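Catechol 2,3-dioxygenase (Pseudomonas sp. KL28, PDB 3HPY) probably catalyses the iron-dependent extradiol cleavage of catechol by O2, opening the aromatic ring to give 2-hydroxy-6-oxohexa-2,4-dienoate. Local coordinates at residues C[22-26]-C[55-59]; C[48-54]-C[124-129]; C[85-91]-C[167-173]. One frame throughout, in Å; residues are numbered along the deposited sequence.

How the contacts relate
The N-terminal part of this extradiol dioxygenase is built from repeated beta-alpha-beta-beta-beta modules, and contact 1 sits inside the first: helix 19-29 lies on strand 56-60. Contact 2 is its neighbour, with centres 16 Å apart. Its segment 48-54 runs directly into 55-59 of contact 1, and Cys55 SG lies 3.2 Å from Glu50 OE1; its other partner, 124-129, follows strand 117-121 and leads toward the C-terminal half. Contact 3 lies farther off, centred 31 Å from contact 1 and 29 Å from contact 2, and pairs helix 76-89 with helix 162-171. Contacts 2 and 3 interleave along the chain, and contact 3 joins the N- and C-terminal halves.

Contact 1: residues C[22-26]-C[55-59]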
ATOM      1  N   GLY C  22      17.246  13.821  22.945  1.00 42.35           N
ATOM      2  CA  GLY C  22      16.540  14.467  21.854  1.00 39.49           C
ATOM      3  C   GLY C  22      17.316  14.183  20.574  1.00 38.16           C
ATOM      4  O   GLY C  22      16.731  13.960  19.514  1.00 37.89           O
ATOM      5  N   ILE C  23      18.645  14.182  20.675  1.00 36.57           N
ATOM      6  CA  ILE C  23      19.512  13.905  19.529  1.00 35.78           C
ATOM      7  C   ILE C  23      19.263  12.480  19.033  1.00 36.15           C
ATOM      8  O   ILE C  23      19.005  12.254  17.849  1.00 33.98           O
ATOM      9  CB  ILE C  23      21.013  14.043  19.906  1.00 35.74           C
ATOM     10  CG1 ILE C  23      21.340  15.505  20.235  1.00 36.70           C
ATOM     11  CG2 ILE C  23      21.898  13.559  18.760  1.00 34.08           C
ATOM     12  CD1 ILE C  23      22.813  15.751  20.554  1.00 35.98           C
ATOM     13  N   HIS C  24      19.348  11.530  19.959  1.00 36.53           N
ATOM     14  CA  HIS C  24      19.129  10.116  19.671  1.00 36.09           C
ATOM     15  C   HIS C  24      17.760   9.879  19.057  1.00 35.64           C
ATOM     16  O   HIS C  24      17.632   9.201  18.035  1.00 35.36           O
ATOM     17  CB  HIS C  24      19.237   9.301  20.963  1.00 37.88           C
ATOM     18  CG  HIS C  24      18.736   7.897  20.833  1.00 38.76           C
ATOM     19  ND1 HIS C  24      19.465   6.898  20.225  1.00 39.31           N
ATOM     20  CD2 HIS C  24      17.557   7.334  21.200  1.00 39.67           C
ATOM     21  CE1 HIS C  24      18.760   5.780  20.224  1.00 39.78           C
ATOM     22  NE2 HIS C  24      17.599   6.018  20.809  1.00 39.27           N
ATOM     23  N   PHE C  25      16.734  10.440  19.690  1.00 34.90           N
ATOM     24  CA  PHE C  25      15.378  10.259  19.203  1.00 34.45           C
ATOM     25  C   PHE C  25      15.161  10.760  17.775  1.00 34.43           C
ATOM     26  O   PHE C  25      14.785   9.989  16.892  1.00 33.44           O
ATOM     27  CB  PHE C  25      14.377  10.933  20.149  1.00 33.92           C
ATOM     28  CG  PHE C  25      12.960  10.884  19.657  1.00 33.79           C
ATOM     29  CD1 PHE C  25      12.433  11.935  18.917  1.00 31.62           C
ATOM     30  CD2 PHE C  25      12.163   9.769  19.902  1.00 33.70           C
ATOM     31  CE1 PHE C  25      11.137  11.882  18.426  1.00 32.57           C
ATOM     32  CE2 PHE C  25      10.859   9.705  19.411  1.00 32.26           C
ATOM     33  CZ  PHE C  25      10.347  10.760  18.673  1.00 32.56           C
ATOM     34  N   TYR C  26      15.405  12.044  17.546  1.00 33.57           N
ATOM     35  CA  TYR C  26      15.204  12.621  16.226  1.00 32.20           C
ATOM     36  C   TYR C  26      16.132  12.087  15.148  1.00 33.11           C
ATOM     37  O   TYR C  26      15.856  12.242  13.964  1.00 32.08           O
ATOM     38  CB  TYR C  26      15.320  14.148  16.294  1.00 32.26           C
ATOM     39  CG  TYR C  26      14.090  14.812  16.869  1.00 30.74           C
ATOM     40  CD1 TYR C  26      12.875  14.789  16.175  1.00 31.88           C
ATOM     41  CD2 TYR C  26      14.124  15.433  18.115  1.00 30.85           C
ATOM     42  CE1 TYR C  26      11.724  15.367  16.711  1.00 29.25           C
ATOM     43  CE2 TYR C  26      12.974  16.019  18.663  1.00 28.90           C
ATOM     44  CZ  TYR C  26      11.781  15.980  17.952  1.00 29.76           C
ATOM     45  OH  TYR C  26      10.645  16.566  18.468  1.00 27.71           O
ATOM     46  N   CYS C  55      15.878  21.845   8.724  1.00 27.75           N
ATOM     47  CA  CYS C  55      14.439  22.106   8.778  1.00 28.15           C
ATOM     48  C   CYS C  55      13.956  21.900  10.228  1.00 28.00           C
ATOM     49  O   CYS C  55      12.847  22.284  10.596  1.00 27.34           O
ATOM     50  CB  CYS C  55      13.679  21.153   7.857  1.00 29.43           C
ATOM     51  SG  CYS C  55      13.489  19.473   8.524  1.00 30.73           S
ATOM     52  N   TYR C  56      14.805  21.293  11.051  1.00 28.81           N
ATOM     53  CA  TYR C  56      14.460  21.044  12.447  1.00 29.49           C
ATOM     54  C   TYR C  56      15.698  21.212  13.322  1.00 30.39           C
ATOM     55  O   TYR C  56      16.741  20.586  13.077  1.00 31.27           O
ATOM     56  CB  TYR C  56      13.913  19.626  12.619  1.00 27.15           C
ATOM     57  CG  TYR C  56      13.012  19.460  13.823  1.00 26.69           C
ATOM     58  CD1 TYR C  56      11.676  19.856  13.777  1.00 26.79           C
ATOM     59  CD2 TYR C  56      13.489  18.886  15.007  1.00 28.71           C
ATOM     60  CE1 TYR C  56      10.829  19.677  14.874  1.00 25.36           C
ATOM     61  CE2 TYR C  56      12.649  18.704  16.113  1.00 27.26           C
ATOM     62  CZ  TYR C  56      11.320  19.099  16.033  1.00 26.28           C
ATOM     63  OH  TYR C  56      10.475  18.884  17.100  1.00 27.53           O
ATOM     64  N   ILE C  57      15.582  22.054  14.344  1.00 31.91           N
ATOM     65  CA  ILE C  57      16.698  22.308  15.245  1.00 33.79           C
ATOM     66  C   ILE C  57      16.246  22.260  16.702  1.00 33.43           C
ATOM     67  O   ILE C  57      15.268  22.904  17.082  1.00 33.46           O
ATOM     68  CB  ILE C  57      17.349  23.696  14.981  1.00 33.54           C
ATOM     69  CG1 ILE C  57      17.553  23.929  13.479  1.00 34.30           C
ATOM     70  CG2 ILE C  57      18.717  23.742  15.628  1.00 36.63           C
ATOM     71  CD1 ILE C  57      16.438  24.695  12.809  1.00 31.14           C
ATOM     72  N   ILE C  58      16.963  21.494  17.518  1.00 33.76           N
ATOM     73  CA  ILE C  58      16.607  21.384  18.920  1.00 35.36           C
ATOM     74  C   ILE C  58      17.605  22.095  19.818  1.00 36.71           C
ATOM     75  O   ILE C  58      18.792  22.217  19.488  1.00 34.97           O
ATOM     76  CB  ILE C  58      16.476  19.909  19.359  1.00 36.21           C
ATOM     77  CG1 ILE C  58      17.658  19.099  18.834  1.00 34.58           C
ATOM     78  CG2 ILE C  58      15.162  19.338  18.848  1.00 37.53           C
ATOM     79  CD1 ILE C  58      17.775  17.726  19.429  1.00 31.09           C
ATOM     80  N   ARG C  59      17.101  22.562  20.954  1.00 37.82           N
ATOM     81  CA  ARG C  59      17.899  23.287  21.934  1.00 40.85           C
ATOM     82  C   ARG C  59      17.461  22.906  23.350  1.00 42.45           C
ATOM     83  O   ARG C  59      16.282  23.036  23.694  1.00 43.40           O
ATOM     84  CB  ARG C  59      17.713  24.791  21.722  1.00 40.78           C
ATOM     85  CG  ARG C  59      18.379  25.671  22.763  1.00 41.35           C
ATOM     86  CD  ARG C  59      18.185  27.153  22.425  1.00 41.24           C
ATOM     87  NE  ARG C  59      16.796  27.597  22.541  1.00 37.88           N
ATOM     88  CZ  ARG C  59      16.237  28.017  23.670  1.00 37.81           C
ATOM     89  NH1 ARG C  59      16.948  28.052  24.791  1.00 37.58           N
ATOM     90  NH2 ARG C  59      14.970  28.413  23.680  1.00 36.88           N
TER
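This is the helix-on-sheet packing of the first beta-alpha-beta-beta-beta module of the vicinal oxygen chelate fold: helix 19-29 packs along strand 56-60, and the short segments run nearly antiparallel at 157°, with axes 10.1 Å apart. The strand offers two bumps on one face, Tyr56 and Ile58, while Ile57 points to the other. Ile58 fills the hollow at Gly22. With no side chain there, the helix lets Ile58 CD1 settle 3.8 Å from Gly22 C and 3.9 Å from Ile23 N; a CB on residue 22 would be tight against that methyl. Ile23 CG1 flanks the same tip, 4.3 Å from Ile58 CD1. One turn on, the Tyr26 ring lies over both strand side chains, with Ile58 CG2 (4.0 Å from Tyr26 CE2) and Tyr56 CE2 (3.4 Å from Tyr26 CZ) on the same side of it. The two rings meet obliquely, planes at 46° and centroids 4.7 Å apart. Val43 and Phe45 of strand 43-46 and Val16 of strand 9-16 surround Ile58. Strand 56-60 begins with a classic beta bulge, Cys55 and Tyr56 both facing Phe45. Tyr26 OH also bonds Asp260, and Tyr56 OH donates to Tyr26 OH at 2.7 Å.

Contact 2: residues C[48-54]-C[124-129]; sequences WDERDHS and KTCVGN
The loop of the hairpin between strands 43-46 and 56-60 is strapped here by the connection that leaves strand 117-121 for the C-terminal half. The segments run antiparallel without forming a regular strand in either; Asp52 and Cys126 make a single beta bridge, CA atoms 4.3 Å apart, with Arg51 opposite Gly128 (4.1 Å) and His53 opposite Thr125 (5.6 Å). Trp48 starts the segment near helical angles (-54/-32), its chi1 p, and its O lies 3.2 Å from Asn129 CB. Asp49 turns its CB away from 124-129 and forms a salt bridge to Arg252 of the second subunit. Glu50 is extended (-76/170), its carboxylate held by Cys47 N and Leu152 N. Arg51 O is the hub: it accepts from Val127 N (2.7 Å) and from Gly128 N (2.9 Å). Gly128, at 91/175, has backbone angles that call for glycine. The Arg51 side chain (chi1 m, then extended) reaches Glu280 O of the second subunit, so the loop also lies at a subunit interface. Asp52 (-80/151, chi1 m) lays CB 3.9 Å from Lys124 CD and forms salt bridges with Arg8 and Lys72. His53 (-42/-45, chi1 t) gives its N to Thr125 O at 2.8 Å, with Val127 CG2 3.7 Å from His53 CA. At Ser54 (-154/159), Lys124 NZ, also bonded to His11 ND1, donates to Ser54 O at 2.9 Å.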
ATOM      1  N   TRP C  48      15.946  13.435   5.045  1.00 24.21           N
ATOM      2  CA  TRP C  48      16.897  12.947   4.056  1.00 23.95           C
ATOM      3  C   TRP C  48      16.619  13.422   2.639  1.00 24.76           C
ATOM      4  O   TRP C  48      17.558  13.630   1.870  1.00 24.51           O
ATOM      5  CB  TRP C  48      16.970  11.415   4.063  1.00 24.86           C
ATOM      6  CG  TRP C  48      15.751  10.733   3.493  1.00 24.08           C
ATOM      7  CD1 TRP C  48      14.628  10.344   4.176  1.00 22.85           C
ATOM      8  CD2 TRP C  48      15.525  10.390   2.115  1.00 23.01           C
ATOM      9  NE1 TRP C  48      13.717   9.780   3.304  1.00 22.66           N
ATOM     10  CE2 TRP C  48      14.240   9.798   2.035  1.00 23.72           C
ATOM     11  CE3 TRP C  48      16.278  10.532   0.942  1.00 26.46           C
ATOM     12  CZ2 TRP C  48      13.697   9.341   0.824  1.00 24.12           C
ATOM     13  CZ3 TRP C  48      15.730  10.069  -0.276  1.00 25.90           C
ATOM     14  CH2 TRP C  48      14.455   9.487  -0.317  1.00 25.75           C
ATOM     15  N   ASP C  49      15.345  13.612   2.293  1.00 24.07           N
ATOM     16  CA  ASP C  49      14.990  14.019   0.930  1.00 25.70           C
ATOM     17  C   ASP C  49      14.998  15.523   0.632  1.00 24.24           C
ATOM     18  O   ASP C  49      14.923  15.909  -0.531  1.00 24.74           O
ATOM     19  CB  ASP C  49      13.625  13.427   0.534  1.00 24.83           C
ATOM     20  CG  ASP C  49      13.589  12.946  -0.916  1.00 27.03           C
ATOM     21  OD1 ASP C  49      14.621  13.041  -1.611  1.00 25.25           O
ATOM     22  OD2 ASP C  49      12.528  12.459  -1.368  1.00 29.35           O
ATOM     23  N   GLU C  50      15.086  16.373   1.653  1.00 23.02           N
ATOM     24  CA  GLU C  50      15.112  17.820   1.404  1.00 23.32           C
ATOM     25  C   GLU C  50      16.496  18.139   0.892  1.00 23.15           C
ATOM     26  O   GLU C  50      17.374  17.287   0.950  1.00 21.30           O
ATOM     27  CB  GLU C  50      14.861  18.615   2.685  1.00 19.77           C
ATOM     28  CG  GLU C  50      13.565  18.262   3.372  1.00 23.96           C
ATOM     29  CD  GLU C  50      13.410  18.944   4.722  1.00 24.17           C
ATOM     30  OE1 GLU C  50      14.380  18.918   5.519  1.00 27.46           O
ATOM     31  OE2 GLU C  50      12.316  19.493   4.983  1.00 24.11           O
ATOM     32  N   ARG C  51      16.701  19.359   0.403  1.00 22.98           N
ATOM     33  CA  ARG C  51      18.015  19.726  -0.110  1.00 26.90           C
ATOM     34  C   ARG C  51      18.747  20.751   0.751  1.00 26.58           C
ATOM     35  O   ARG C  51      19.979  20.815   0.731  1.00 26.44           O
ATOM     36  CB  ARG C  51      17.887  20.248  -1.551  1.00 29.76           C
ATOM     37  CG  ARG C  51      17.164  19.267  -2.458  1.00 30.44           C
ATOM     38  CD  ARG C  51      17.390  19.547  -3.926  1.00 32.38           C
ATOM     39  NE  ARG C  51      16.587  18.641  -4.741  1.00 32.42           N
ATOM     40  CZ  ARG C  51      16.569  18.646  -6.068  1.00 33.33           C
ATOM     41  NH1 ARG C  51      17.313  19.511  -6.744  1.00 33.19           N
ATOM     42  NH2 ARG C  51      15.801  17.784  -6.716  1.00 32.31           N
ATOM     43  N   ASP C  52      17.991  21.526   1.523  1.00 27.23           N
ATOM     44  CA  ASP C  52      18.577  22.556   2.376  1.00 28.65           C
ATOM     45  C   ASP C  52      19.157  22.033   3.690  1.00 30.36           C
ATOM     46  O   ASP C  52      18.701  21.021   4.229  1.00 31.04           O
ATOM     47  CB  ASP C  52      17.548  23.664   2.625  1.00 29.72           C
ATOM     48  CG  ASP C  52      17.357  24.566   1.404  1.00 28.92           C
ATOM     49  OD1 ASP C  52      18.154  24.440   0.442  1.00 27.57           O
ATOM     50  OD2 ASP C  52      16.430  25.404   1.407  1.00 27.35           O
ATOM     51  N   HIS C  53      20.171  22.735   4.194  1.00 30.78           N
ATOM     52  CA  HIS C  53      20.886  22.358   5.416  1.00 31.51           C
ATOM     53  C   HIS C  53      20.085  21.846   6.611  1.00 30.95           C
ATOM     54  O   HIS C  53      20.463  20.849   7.233  1.00 33.87           O
ATOM     55  CB  HIS C  53      21.763  23.525   5.878  1.00 32.03           C
ATOM     56  CG  HIS C  53      22.575  23.228   7.100  1.00 32.33           C
ATOM     57  ND1 HIS C  53      22.128  23.490   8.378  1.00 33.38           N
ATOM     58  CD2 HIS C  53      23.819  22.711   7.238  1.00 31.95           C
ATOM     59  CE1 HIS C  53      23.062  23.155   9.248  1.00 32.27           C
ATOM     60  NE2 HIS C  53      24.100  22.680   8.582  1.00 33.31           N
ATOM     61  N   SER C  54      18.988  22.516   6.932  1.00 29.18           N
ATOM     62  CA  SER C  54      18.191  22.124   8.085  1.00 28.36           C
ATOM     63  C   SER C  54      16.731  22.529   7.959  1.00 27.76           C
ATOM     64  O   SER C  54      16.397  23.443   7.206  1.00 27.75           O
ATOM     65  CB  SER C  54      18.754  22.797   9.334  1.00 27.86           C
ATOM     66  OG  SER C  54      18.535  24.201   9.258  1.00 25.01           O
ATOM     67  N   LYS C 124      19.871  29.712   2.693  1.00 33.69           N
ATOM     68  CA  LYS C 124      20.212  28.548   3.493  1.00 32.55           C
ATOM     69  C   LYS C 124      20.934  27.580   2.572  1.00 33.09           C
ATOM     70  O   LYS C 124      20.396  27.154   1.546  1.00 34.57           O
ATOM     71  CB  LYS C 124      18.959  27.897   4.076  1.00 30.71           C
ATOM     72  CG  LYS C 124      19.255  26.644   4.891  1.00 31.27           C
ATOM     73  CD  LYS C 124      18.021  26.128   5.629  1.00 31.66           C
ATOM     74  CE  LYS C 124      17.715  26.941   6.882  1.00 31.26           C
ATOM     75  NZ  LYS C 124      16.611  26.315   7.671  1.00 32.40           N
ATOM     76  N   THR C 125      22.159  27.243   2.944  1.00 32.47           N
ATOM     77  CA  THR C 125      22.992  26.351   2.155  1.00 33.84           C
ATOM     78  C   THR C 125      22.302  25.071   1.697  1.00 33.60           C
ATOM     79  O   THR C 125      21.617  24.408   2.474  1.00 33.47           O
ATOM     80  CB  THR C 125      24.264  25.973   2.940  1.00 35.57           C
ATOM     81  OG1 THR C 125      24.956  27.167   3.321  1.00 36.70           O
ATOM     82  CG2 THR C 125      25.185  25.112   2.090  1.00 36.11           C
ATOM     83  N   CYS C 126      22.492  24.743   0.422  1.00 33.58           N
ATOM     84  CA  CYS C 126      21.938  23.539  -0.183  1.00 34.32           C
ATOM     85  C   CYS C 126      22.968  22.428  -0.055  1.00 33.79           C
ATOM     86  O   CYS C 126      24.039  22.507  -0.662  1.00 35.82           O
ATOM     87  CB  CYS C 126      21.632  23.775  -1.667  1.00 34.88           C
ATOM     88  SG  CYS C 126      21.275  22.253  -2.609  1.00 35.91           S
ATOM     89  N   VAL C 127      22.645  21.399   0.725  1.00 32.88           N
ATOM     90  CA  VAL C 127      23.561  20.278   0.938  1.00 32.45           C
ATOM     91  C   VAL C 127      23.198  19.070   0.078  1.00 31.10           C
ATOM     92  O   VAL C 127      24.012  18.157  -0.091  1.00 32.42           O
ATOM     93  CB  VAL C 127      23.567  19.832   2.422  1.00 34.25           C
ATOM     94  CG1 VAL C 127      24.759  18.908   2.696  1.00 34.14           C
ATOM     95  CG2 VAL C 127      23.623  21.053   3.327  1.00 35.80           C
ATOM     96  N   GLY C 128      21.981  19.073  -0.469  1.00 28.78           N
ATOM     97  CA  GLY C 128      21.529  17.965  -1.297  1.00 26.75           C
ATOM     98  C   GLY C 128      20.817  16.918  -0.457  1.00 26.72           C
ATOM     99  O   GLY C 128      20.780  17.048   0.763  1.00 25.08           O
ATOM    100  N   ASN C 129      20.258  15.890  -1.100  1.00 24.25           N
ATOM    101  CA  ASN C 129      19.534  14.826  -0.398  1.00 25.87           C
ATOM    102  C   ASN C 129      20.324  13.514  -0.275  1.00 25.82           C
ATOM    103  O   ASN C 129      19.736  12.441  -0.124  1.00 24.75           O
ATOM    104  CB  ASN C 129      18.202  14.527  -1.099  1.00 25.92           C
ATOM    105  CG  ASN C 129      18.388  14.007  -2.516  1.00 27.18           C
ATOM    106  OD1 ASN C 129      17.443  13.501  -3.133  1.00 30.13           O
ATOM    107  ND2 ASN C 129      19.599  14.133  -3.042  1.00 29.17           N
TER

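Contact 3: residues C[85-91]-C[167-173]; sequences DLQAYGL and KIFTEVL
Segments 85-89 and 167-171 are helical, their axes 11.6 Å apart at closest and crossing at 130°. The nearest CA atoms, those of Asp85 and Val172, are 6.6 Å apart. The first helix closes in a Schellman motif: Gly90 has phi/psi 116/1, Leu91 N bonds Leu86 O (2.9 Å), and Leu91 is extended (-87/143). In the second, Val172 N and Leu173 N both bond Ile168 O, at 2.9 and 3.0 Å. These helices belong to successive modules of the vicinal oxygen chelate fold, 76-89 N-terminal and 162-171 C-terminal, so their side chains meet at the seam between the halves, away from the iron site. Val172 (chi1 t) points between Leu86 and Tyr89: its CG1 lies 3.8 Å from Leu86 CD2, and its CG2 sits over the Tyr89 face in a CH-pi contact, 3.9 Å from the ring centroid. Tyr89 (chi1 t, chi2 74°) reaches across, CE2 3.6 Å from Ile168 CG1. Leu91 CD1 packs on Ile168 CG2 at 3.8 Å. Lys167 (m, t, m, p) curls round, NZ donating to Tyr89 OH at 3.2 Å. Beside Asp85, which forms a salt bridge with Lys81, a water donates to Val172 O (3.0 Å) and weakly to Asp85 OD2 (2.9 Å).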
ATOM      1  N   ASP C  85       6.124  44.890   3.684  1.00 35.95           N
ATOM      2  CA  ASP C  85       4.674  44.733   3.735  1.00 36.42           C
ATOM      3  C   ASP C  85       4.217  44.430   5.157  1.00 35.00           C
ATOM      4  O   ASP C  85       3.102  44.769   5.545  1.00 34.30           O
ATOM      5  CB  ASP C  85       4.220  43.610   2.800  1.00 37.27           C
ATOM      6  CG  ASP C  85       4.636  43.846   1.354  1.00 40.06           C
ATOM      7  OD1 ASP C  85       4.569  45.006   0.894  1.00 41.27           O
ATOM      8  OD2 ASP C  85       5.018  42.870   0.671  1.00 39.62           O
ATOM      9  N   LEU C  86       5.079  43.778   5.931  1.00 35.25           N
ATOM     10  CA  LEU C  86       4.744  43.454   7.312  1.00 34.78           C
ATOM     11  C   LEU C  86       4.752  44.735   8.142  1.00 35.57           C
ATOM     12  O   LEU C  86       3.901  44.933   9.011  1.00 34.09           O
ATOM     13  CB  LEU C  86       5.744  42.448   7.887  1.00 34.03           C
ATOM     14  CG  LEU C  86       5.603  41.000   7.400  1.00 33.69           C
ATOM     15  CD1 LEU C  86       6.846  40.211   7.775  1.00 33.80           C
ATOM     16  CD2 LEU C  86       4.350  40.370   7.999  1.00 32.05           C
ATOM     17  N   GLN C  87       5.708  45.613   7.869  1.00 35.62           N
ATOM     18  CA  GLN C  87       5.776  46.861   8.617  1.00 36.09           C
ATOM     19  C   GLN C  87       4.658  47.804   8.190  1.00 36.09           C
ATOM     20  O   GLN C  87       4.049  48.459   9.028  1.00 36.43           O
ATOM     21  CB  GLN C  87       7.131  47.532   8.420  1.00 36.92           C
ATOM     22  CG  GLN C  87       8.300  46.644   8.740  1.00 36.75           C
ATOM     23  CD  GLN C  87       9.595  47.400   8.694  1.00 38.34           C
ATOM     24  OE1 GLN C  87      10.600  46.907   8.184  1.00 39.97           O
ATOM     25  NE2 GLN C  87       9.587  48.611   9.236  1.00 39.73           N
ATOM     26  N   ALA C  88       4.379  47.868   6.891  1.00 36.38           N
ATOM     27  CA  ALA C  88       3.313  48.740   6.396  1.00 37.03           C
ATOM     28  C   ALA C  88       1.989  48.310   7.019  1.00 36.73           C
ATOM     29  O   ALA C  88       1.107  49.137   7.264  1.00 38.13           O
ATOM     30  CB  ALA C  88       3.225  48.662   4.865  1.00 37.40           C
ATOM     31  N   TYR C  89       1.869  47.007   7.270  1.00 35.01           N
ATOM     32  CA  TYR C  89       0.671  46.413   7.861  1.00 34.02           C
ATOM     33  C   TYR C  89       0.567  46.823   9.321  1.00 34.23           C
ATOM     34  O   TYR C  89      -0.521  46.840   9.893  1.00 33.42           O
ATOM     35  CB  TYR C  89       0.735  44.881   7.777  1.00 33.61           C
ATOM     36  CG  TYR C  89      -0.586  44.189   8.072  1.00 32.85           C
ATOM     37  CD1 TYR C  89      -1.626  44.213   7.146  1.00 32.94           C
ATOM     38  CD2 TYR C  89      -0.803  43.532   9.288  1.00 34.59           C
ATOM     39  CE1 TYR C  89      -2.855  43.607   7.416  1.00 32.55           C
ATOM     40  CE2 TYR C  89      -2.025  42.922   9.572  1.00 32.20           C
ATOM     41  CZ  TYR C  89      -3.047  42.963   8.635  1.00 34.08           C
ATOM     42  OH  TYR C  89      -4.256  42.367   8.919  1.00 33.64           O
ATOM     43  N   GLY C  90       1.710  47.134   9.924  1.00 34.65           N
ATOM     44  CA  GLY C  90       1.712  47.544  11.318  1.00 37.23           C
ATOM     45  C   GLY C  90       2.458  46.617  12.264  1.00 37.95           C
ATOM     46  O   GLY C  90       2.512  46.867  13.470  1.00 38.30           O
ATOM     47  N   LEU C  91       3.035  45.546  11.727  1.00 37.98           N
ATOM     48  CA  LEU C  91       3.769  44.595  12.546  1.00 39.00           C
ATOM     49  C   LEU C  91       5.214  45.035  12.706  1.00 40.09           C
ATOM     50  O   LEU C  91       5.818  45.579  11.778  1.00 40.70           O
ATOM     51  CB  LEU C  91       3.727  43.195  11.916  1.00 37.91           C
ATOM     52  CG  LEU C  91       2.357  42.507  11.840  1.00 37.31           C
ATOM     53  CD1 LEU C  91       2.452  41.261  10.980  1.00 37.85           C
ATOM     54  CD2 LEU C  91       1.874  42.160  13.237  1.00 34.72           C
ATOM     55  N   LYS C 167      -5.663  36.985   8.697  1.00 33.32           N
ATOM     56  CA  LYS C 167      -5.519  38.201   7.902  1.00 32.50           C
ATOM     57  C   LYS C 167      -4.081  38.435   7.469  1.00 32.03           C
ATOM     58  O   LYS C 167      -3.814  38.722   6.303  1.00 32.27           O
ATOM     59  CB  LYS C 167      -6.003  39.429   8.686  1.00 35.85           C
ATOM     60  CG  LYS C 167      -7.475  39.411   9.061  1.00 38.89           C
ATOM     61  CD  LYS C 167      -7.936  40.756   9.662  1.00 41.30           C
ATOM     62  CE  LYS C 167      -7.522  40.947  11.134  1.00 43.33           C
ATOM     63  NZ  LYS C 167      -6.066  41.247  11.339  1.00 44.93           N
ATOM     64  N   ILE C 168      -3.150  38.322   8.408  1.00 30.77           N
ATOM     65  CA  ILE C 168      -1.746  38.541   8.087  1.00 30.86           C
ATOM     66  C   ILE C 168      -1.274  37.512   7.070  1.00 31.68           C
ATOM     67  O   ILE C 168      -0.570  37.849   6.110  1.00 30.99           O
ATOM     68  CB  ILE C 168      -0.867  38.436   9.337  1.00 29.21           C
ATOM     69  CG1 ILE C 168      -1.330  39.450  10.381  1.00 31.12           C
ATOM     70  CG2 ILE C 168       0.587  38.680   8.972  1.00 31.37           C
ATOM     71  CD1 ILE C 168      -0.703  39.248  11.730  1.00 29.98           C
ATOM     72  N   PHE C 169      -1.651  36.255   7.282  1.00 30.87           N
ATOM     73  CA  PHE C 169      -1.250  35.214   6.350  1.00 30.55           C
ATOM     74  C   PHE C 169      -1.862  35.354   4.965  1.00 31.43           C
ATOM     75  O   PHE C 169      -1.148  35.230   3.968  1.00 31.83           O
ATOM     76  CB  PHE C 169      -1.558  33.821   6.913  1.00 31.00           C
ATOM     77  CG  PHE C 169      -0.480  33.294   7.808  1.00 31.58           C
ATOM     78  CD1 PHE C 169      -0.444  33.633   9.156  1.00 30.79           C
ATOM     79  CD2 PHE C 169       0.551  32.522   7.283  1.00 30.74           C
ATOM     80  CE1 PHE C 169       0.610  33.213   9.970  1.00 32.14           C
ATOM     81  CE2 PHE C 169       1.613  32.096   8.085  1.00 32.43           C
ATOM     82  CZ  PHE C 169       1.644  32.442   9.431  1.00 31.65           C
ATOM     83  N   THR C 170      -3.168  35.612   4.892  1.00 30.73           N
ATOM     84  CA  THR C 170      -3.837  35.725   3.598  1.00 32.84           C
ATOM     85  C   THR C 170      -3.759  37.101   2.939  1.00 34.23           C
ATOM     86  O   THR C 170      -3.851  37.206   1.714  1.00 35.20           O
ATOM     87  CB  THR C 170      -5.345  35.310   3.669  1.00 32.37           C
ATOM     88  OG1 THR C 170      -6.096  36.307   4.379  1.00 34.44           O
ATOM     89  CG2 THR C 170      -5.499  33.962   4.359  1.00 32.18           C
ATOM     90  N   GLU C 171      -3.589  38.156   3.725  1.00 33.75           N
ATOM     91  CA  GLU C 171      -3.509  39.483   3.132  1.00 34.41           C
ATOM     92  C   GLU C 171      -2.080  39.997   3.012  1.00 33.89           C
ATOM     93  O   GLU C 171      -1.821  40.929   2.257  1.00 34.65           O
ATOM     94  CB  GLU C 171      -4.365  40.470   3.921  1.00 34.81           C
ATOM     95  CG  GLU C 171      -5.831  40.087   3.952  1.00 35.88           C
ATOM     96  CD  GLU C 171      -6.736  41.218   4.403  1.00 37.99           C
ATOM     97  OE1 GLU C 171      -6.410  41.896   5.405  1.00 40.61           O
ATOM     98  OE2 GLU C 171      -7.784  41.422   3.758  1.00 39.15           O
ATOM     99  N   VAL C 172      -1.148  39.373   3.729  1.00 33.27           N
ATOM    100  CA  VAL C 172       0.241  39.809   3.680  1.00 32.74           C
ATOM    101  C   VAL C 172       1.246  38.763   3.174  1.00 32.65           C
ATOM    102  O   VAL C 172       2.086  39.073   2.330  1.00 32.50           O
ATOM    103  CB  VAL C 172       0.705  40.300   5.068  1.00 32.35           C
ATOM    104  CG1 VAL C 172       2.094  40.908   4.971  1.00 33.61           C
ATOM    105  CG2 VAL C 172      -0.281  41.317   5.610  1.00 33.19           C
ATOM    106  N   LEU C 173       1.159  37.537   3.685  1.00 32.81           N
ATOM    107  CA  LEU C 173       2.080  36.466   3.297  1.00 32.07           C
ATOM    108  C   LEU C 173       1.696  35.652   2.061  1.00 30.70           C
ATOM    109  O   LEU C 173       2.373  34.679   1.715  1.00 29.05           O
ATOM    110  CB  LEU C 173       2.295  35.496   4.467  1.00 34.20           C
ATOM    111  CG  LEU C 173       3.077  35.995   5.691  1.00 37.50           C
ATOM    112  CD1 LEU C 173       4.284  36.800   5.224  1.00 37.55           C
ATOM    113  CD2 LEU C 173       2.200  36.847   6.569  1.00 38.50           C
TER
HETATM  114  O   HOH W   1       2.388  41.647   0.767  1.00 39.61           O